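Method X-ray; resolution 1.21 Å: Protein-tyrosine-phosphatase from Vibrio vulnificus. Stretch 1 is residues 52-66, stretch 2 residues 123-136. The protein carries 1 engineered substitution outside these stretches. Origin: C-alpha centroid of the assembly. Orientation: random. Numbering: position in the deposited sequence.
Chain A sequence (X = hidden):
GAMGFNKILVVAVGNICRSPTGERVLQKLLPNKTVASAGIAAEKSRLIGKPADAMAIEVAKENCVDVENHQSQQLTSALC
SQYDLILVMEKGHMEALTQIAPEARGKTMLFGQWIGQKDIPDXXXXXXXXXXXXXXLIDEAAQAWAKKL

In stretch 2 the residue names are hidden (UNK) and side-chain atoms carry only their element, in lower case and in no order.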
# COMPACT_ATOMS: atom_id res chain seq x y z
N ALA A 52 10.65 5.94 0.03
CA ALA A 52 10.42 4.65 -0.60
C ALA A 52 11.76 4.07 -1.06
O ALA A 52 12.70 4.80 -1.39
CB ALA A 52 9.48 4.80 -1.80
N ASP A 53 11.84 2.74 -1.05
CA ASP A 53 13.04 2.05 -1.49
C ASP A 53 13.43 2.52 -2.89
O ASP A 53 12.59 2.67 -3.77
CB ASP A 53 12.76 0.55 -1.50
CG ASP A 53 13.99 -0.27 -1.83
OD1 ASP A 53 14.58 -0.84 -0.90
OD2 ASP A 53 14.34 -0.34 -3.02
N ALA A 54 14.74 2.74 -3.09
CA ALA A 54 15.21 3.31 -4.35
C ALA A 54 14.79 2.47 -5.54
O ALA A 54 14.46 3.01 -6.61
CB ALA A 54 16.73 3.47 -4.31
N MET A 55 14.80 1.14 -5.40
CA MET A 55 14.42 0.30 -6.53
C MET A 55 12.91 0.35 -6.77
O MET A 55 12.47 0.25 -7.92
CB MET A 55 14.88 -1.13 -6.31
CG MET A 55 14.80 -2.00 -7.56
SD MET A 55 15.84 -1.38 -8.91
CE MET A 55 17.46 -1.84 -8.32
N ALA A 56 12.12 0.49 -5.71
CA ALA A 56 10.68 0.70 -5.89
C ALA A 56 10.42 2.00 -6.64
O ALA A 56 9.56 2.05 -7.53
CB ALA A 56 9.97 0.69 -4.53
N ILE A 57 11.14 3.07 -6.29
CA ILE A 57 10.99 4.33 -7.01
C ILE A 57 11.35 4.16 -8.47
O ILE A 57 10.64 4.63 -9.37
CB ILE A 57 11.84 5.43 -6.34
CG1 ILE A 57 11.39 5.66 -4.89
CG2 ILE A 57 11.75 6.73 -7.14
CD1 ILE A 57 12.23 6.67 -4.12
N GLU A 58 12.46 3.46 -8.74
CA GLU A 58 12.94 3.32 -10.11
C GLU A 58 11.95 2.54 -10.97
O GLU A 58 11.61 2.95 -12.08
CB GLU A 58 14.31 2.63 -10.10
CG GLU A 58 14.93 2.39 -11.46
CD GLU A 58 15.71 3.59 -11.96
OE1 GLU A 58 15.26 4.73 -11.72
OE2 GLU A 58 16.77 3.40 -12.58
N VAL A 59 11.48 1.40 -10.46
CA VAL A 59 10.54 0.58 -11.22
C VAL A 59 9.26 1.36 -11.51
O VAL A 59 8.73 1.32 -12.62
CB VAL A 59 10.26 -0.75 -10.49
CG1 VAL A 59 9.10 -1.49 -11.13
CG2 VAL A 59 11.51 -1.62 -10.49
N ALA A 60 8.75 2.09 -10.51
CA ALA A 60 7.56 2.89 -10.73
C ALA A 60 7.83 4.00 -11.75
O ALA A 60 6.99 4.27 -12.62
CB ALA A 60 7.07 3.48 -9.41
N LYS A 61 9.00 4.63 -11.66
CA LYS A 61 9.34 5.71 -12.59
C LYS A 61 9.37 5.20 -14.03
O LYS A 61 8.96 5.92 -14.95
CB LYS A 61 10.68 6.32 -12.20
CG LYS A 61 11.11 7.50 -13.04
CD LYS A 61 12.42 8.08 -12.53
CE LYS A 61 12.89 9.26 -13.37
NZ LYS A 61 14.16 9.83 -12.85
N GLU A 62 9.85 3.98 -14.24
CA GLU A 62 9.84 3.39 -15.57
C GLU A 62 8.43 3.19 -16.11
O GLU A 62 8.26 2.97 -17.31
CB GLU A 62 10.59 2.06 -15.55
CG GLU A 62 12.07 2.20 -15.26
CD GLU A 62 12.77 0.87 -15.08
OE1 GLU A 62 12.08 -0.17 -15.10
OE2 GLU A 62 14.01 0.86 -14.91
N ASN A 63 7.42 3.26 -15.24
CA ASN A 63 6.02 3.18 -15.64
C ASN A 63 5.30 4.50 -15.45
O ASN A 63 4.06 4.54 -15.44
CB ASN A 63 5.32 2.05 -14.87
CG ASN A 63 5.86 0.69 -15.23
OD1 ASN A 63 5.41 0.06 -16.19
ND2 ASN A 63 6.84 0.21 -14.46
N CYS A 64 6.04 5.59 -15.29
CA CYS A 64 5.46 6.93 -15.18
C CYS A 64 4.58 7.08 -13.94
O CYS A 64 3.55 7.75 -13.96
CB CYS A 64 4.73 7.36 -16.45
SG CYS A 64 5.83 7.66 -17.86
N VAL A 65 5.00 6.45 -12.84
CA VAL A 65 4.37 6.61 -11.54
C VAL A 65 5.41 7.19 -10.59
O VAL A 65 6.51 6.63 -10.45
CB VAL A 65 3.80 5.29 -11.00
CG1 VAL A 65 3.32 5.45 -9.56
CG2 VAL A 65 2.65 4.81 -11.88
N ASP A 66 5.06 8.30 -9.94
CA ASP A 66 5.98 9.05 -9.09
C ASP A 66 5.86 8.56 -7.66
O ASP A 66 4.81 8.73 -7.02
CB ASP A 66 5.67 10.53 -9.20
CG ASP A 66 6.62 11.40 -8.39
OD1 ASP A 66 7.39 10.86 -7.58
OD2 ASP A 66 6.60 12.64 -8.58
N UNK A 123 9.16 -7.18 -1.73
CA UNK A 123 10.41 -7.30 -2.48
C UNK A 123 11.64 -6.78 -1.76
O UNK A 123 12.74 -6.84 -2.33
c UNK A 123 10.13 -6.43 -3.71
c UNK A 123 9.27 -5.34 -3.18
c UNK A 123 8.39 -5.98 -2.13
N UNK A 124 11.49 -6.29 -0.53
CA UNK A 124 12.59 -5.61 0.15
C UNK A 124 13.83 -6.49 0.21
O UNK A 124 13.75 -7.68 0.54
c UNK A 124 13.50 -4.68 3.62
c UNK A 124 13.13 -4.36 2.32
o UNK A 124 15.79 -1.96 4.42
c UNK A 124 13.66 -3.21 1.75
c UNK A 124 12.14 -5.22 1.56
c UNK A 124 14.55 -2.42 2.44
c UNK A 124 14.91 -2.75 3.73
c UNK A 124 14.39 -3.88 4.32
N UNK A 125 14.97 -5.90 -0.12
CA UNK A 125 16.28 -6.55 -0.04
C UNK A 125 16.46 -7.65 -1.08
O UNK A 125 17.38 -8.47 -0.96
c UNK A 125 16.90 -5.88 2.29
n UNK A 125 18.96 -3.88 3.24
c UNK A 125 18.29 -4.09 4.37
n UNK A 125 17.58 -5.20 4.58
c UNK A 125 16.58 -7.04 1.37
c UNK A 125 17.45 -6.31 3.64
n UNK A 125 18.33 -3.15 5.31
N UNK A 126 15.62 -7.67 -2.11
CA UNK A 126 15.76 -8.58 -3.23
C UNK A 126 16.15 -7.79 -4.48
O UNK A 126 16.24 -6.56 -4.46
o UNK A 126 12.13 -11.32 -3.07
n UNK A 126 12.03 -10.18 -1.14
c UNK A 126 14.15 -10.31 -2.28
c UNK A 126 14.47 -9.37 -3.43
c UNK A 126 12.68 -10.65 -2.19
N UNK A 127 16.40 -8.52 -5.56
CA UNK A 127 16.84 -7.91 -6.80
C UNK A 127 15.70 -7.15 -7.46
O UNK A 127 14.53 -7.25 -7.08
o UNK A 127 16.32 -9.82 -8.19
c UNK A 127 17.37 -8.98 -7.76
N UNK A 128 16.05 -6.37 -8.50
CA UNK A 128 15.05 -5.61 -9.22
C UNK A 128 13.93 -6.50 -9.75
O UNK A 128 12.78 -6.06 -9.85
c UNK A 128 15.43 -3.17 -12.23
n UNK A 128 15.13 -1.35 -13.91
c UNK A 128 14.45 -2.30 -12.98
c UNK A 128 15.70 -4.87 -10.39
c UNK A 128 14.72 -4.05 -11.22
N UNK A 129 14.25 -7.76 -10.09
CA UNK A 129 13.23 -8.68 -10.57
C UNK A 129 12.06 -8.77 -9.59
O UNK A 129 10.90 -8.81 -10.01
c UNK A 129 14.70 -10.21 -12.01
c UNK A 129 13.83 -10.07 -10.77
c UNK A 129 15.07 -11.66 -12.29
o UNK A 129 14.16 -12.44 -12.65
o UNK A 129 16.26 -12.01 -12.15
N UNK A 130 12.36 -8.83 -8.29
CA UNK A 130 11.29 -8.91 -7.30
C UNK A 130 10.46 -7.63 -7.28
O UNK A 130 9.25 -7.68 -7.07
c UNK A 130 11.89 -9.19 -5.92
N UNK A 131 11.11 -6.48 -7.48
CA UNK A 131 10.37 -5.22 -7.54
C UNK A 131 9.51 -5.14 -8.79
O UNK A 131 8.41 -4.58 -8.76
c UNK A 131 13.49 -4.34 -4.33
c UNK A 131 13.00 -4.53 -5.61
c UNK A 131 11.35 -4.05 -7.44
c UNK A 131 11.76 -2.75 -3.91
c UNK A 131 11.89 -3.84 -6.05
c UNK A 131 11.27 -2.95 -5.19
c UNK A 131 12.87 -3.45 -3.48
N UNK A 132 9.99 -5.68 -9.91
CA UNK A 132 9.19 -5.73 -11.12
C UNK A 132 7.96 -6.61 -10.92
O UNK A 132 6.85 -6.26 -11.35
c UNK A 132 10.04 -6.19 -12.32
c UNK A 132 11.12 -5.16 -12.63
c UNK A 132 9.17 -6.43 -13.55
N UNK A 133 8.14 -7.75 -10.26
CA UNK A 133 7.01 -8.64 -9.98
C UNK A 133 6.00 -7.96 -9.07
O UNK A 133 4.78 -8.01 -9.32
c UNK A 133 6.43 -10.86 -8.91
c UNK A 133 7.52 -9.93 -9.34
c UNK A 133 6.04 -11.26 -7.68
n UNK A 133 4.98 -12.13 -7.84
n UNK A 133 5.59 -11.50 -9.80
c UNK A 133 4.74 -12.26 -9.14
N UNK A 134 6.47 -7.31 -8.00
CA UNK A 134 5.57 -6.61 -7.11
C UNK A 134 4.82 -5.50 -7.84
O UNK A 134 3.60 -5.36 -7.68
c UNK A 134 6.34 -6.04 -5.92
N UNK A 135 5.53 -4.72 -8.66
CA UNK A 135 4.86 -3.65 -9.39
C UNK A 135 3.79 -4.21 -10.32
O UNK A 135 2.70 -3.64 -10.43
c UNK A 135 5.87 -2.81 -10.18
c UNK A 135 3.89 -0.52 -12.48
c UNK A 135 4.56 0.73 -10.55
c UNK A 135 5.20 -1.58 -10.75
c UNK A 135 3.91 0.66 -11.76
o UNK A 135 3.28 1.78 -12.25
c UNK A 135 5.19 -0.39 -10.05
c UNK A 135 4.53 -1.63 -11.97
N UNK A 136 4.09 -5.31 -11.00
CA UNK A 136 3.12 -5.91 -11.91
C UNK A 136 1.83 -6.26 -11.19
O UNK A 136 0.73 -5.91 -11.64
c UNK A 136 2.54 -6.97 -14.80
c UNK A 136 2.79 -7.82 -13.57
c UNK A 136 3.72 -7.15 -12.57
n UNK A 136 1.36 -7.10 -15.38
o UNK A 136 3.41 -6.21 -15.22
O HOH W 1 15.67 -3.33 -0.97

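Position 123 carries three side-chain carbons that close a ring onto the backbone N, and it lies beyond reach of stretch 1; it is Pro 123. At position 124 one carbon leads to a six-carbon ring bearing an oxygen, and the edge of this ring meets Asp 53, which defines Tyr 124. OD1 of Asp 53 lies 3.7 Å from CD1 of Tyr 124. Position 125 has three carbons, a nitrogen, and a carbon carrying two more nitrogens: Arg 125. Its side chain begins away from stretch 1, but its backbone takes part through water 1, which donates to Asp 53 OD1 (2.7 Å) and accepts from Arg 125 N (2.8 Å). At position 126 three carbons, the third bearing one oxygen and one nitrogen, fit Gln 126, whose backbone N closes a type II turn on Pro 123 O (3.0 Å). One carbon and one oxygen make position 127 Ser 127, the N-cap of the following helix.

At position 128 four carbons run in a row to a nitrogen that lies 2.7 Å from Glu 62 OE2. This is Lys 128, fully extended, its NZ donating to Glu 62 in a salt bridge while its CG packs 3.7 Å from Met 55 SD. Position 129 has three carbons, the third carrying two oxygens; its CA-to-CB bond points away from stretch 1, and it makes no contact: Glu 129. Position 130 has a single side-chain carbon, out of reach of stretch 1; it is Ala 130.

Position 131 shows one carbon and an unsubstituted six-carbon ring that lies against Met 55 and Ala 56, hence Phe 131. Met 55 CB sits over the face of the Phe 131 ring, 3.9 Å from its centroid, in a CH-pi contact, and Ala 56 CB approaches Phe 131 CD1 at 3.9 Å. At position 132 a carbon carrying two carbons touches Val 59, which makes it Val 132; its CG2 lies 4.2 Å from Val 59 CG2. Position 133, a carbon and a five-membered ring of three carbons and two nitrogens, is His 133, out of reach. Position 134 has one carbon: Ala 134, directed toward stretch 1 but not touching it.

Position 135 again has a six-carbon ring with an oxygen, here reaching Asn 63 and Val 65. In Tyr 135, CB lies 3.6 Å from Val 59 CG1, and OH lies 3.1 Å from Val 65 CG2. At position 136 three carbons ending in one oxygen and one nitrogen make Gln 136, without contact.

The helices cross at -56°, and Val 59 fits as a knob among Lys 128, Phe 131, Val 132 and Tyr 135. Apolar packing thus forms the centre, while the salt bridge and water 1 add polar links.

Stretch 2 (123-136) PYRQSKEAFVHAYQ
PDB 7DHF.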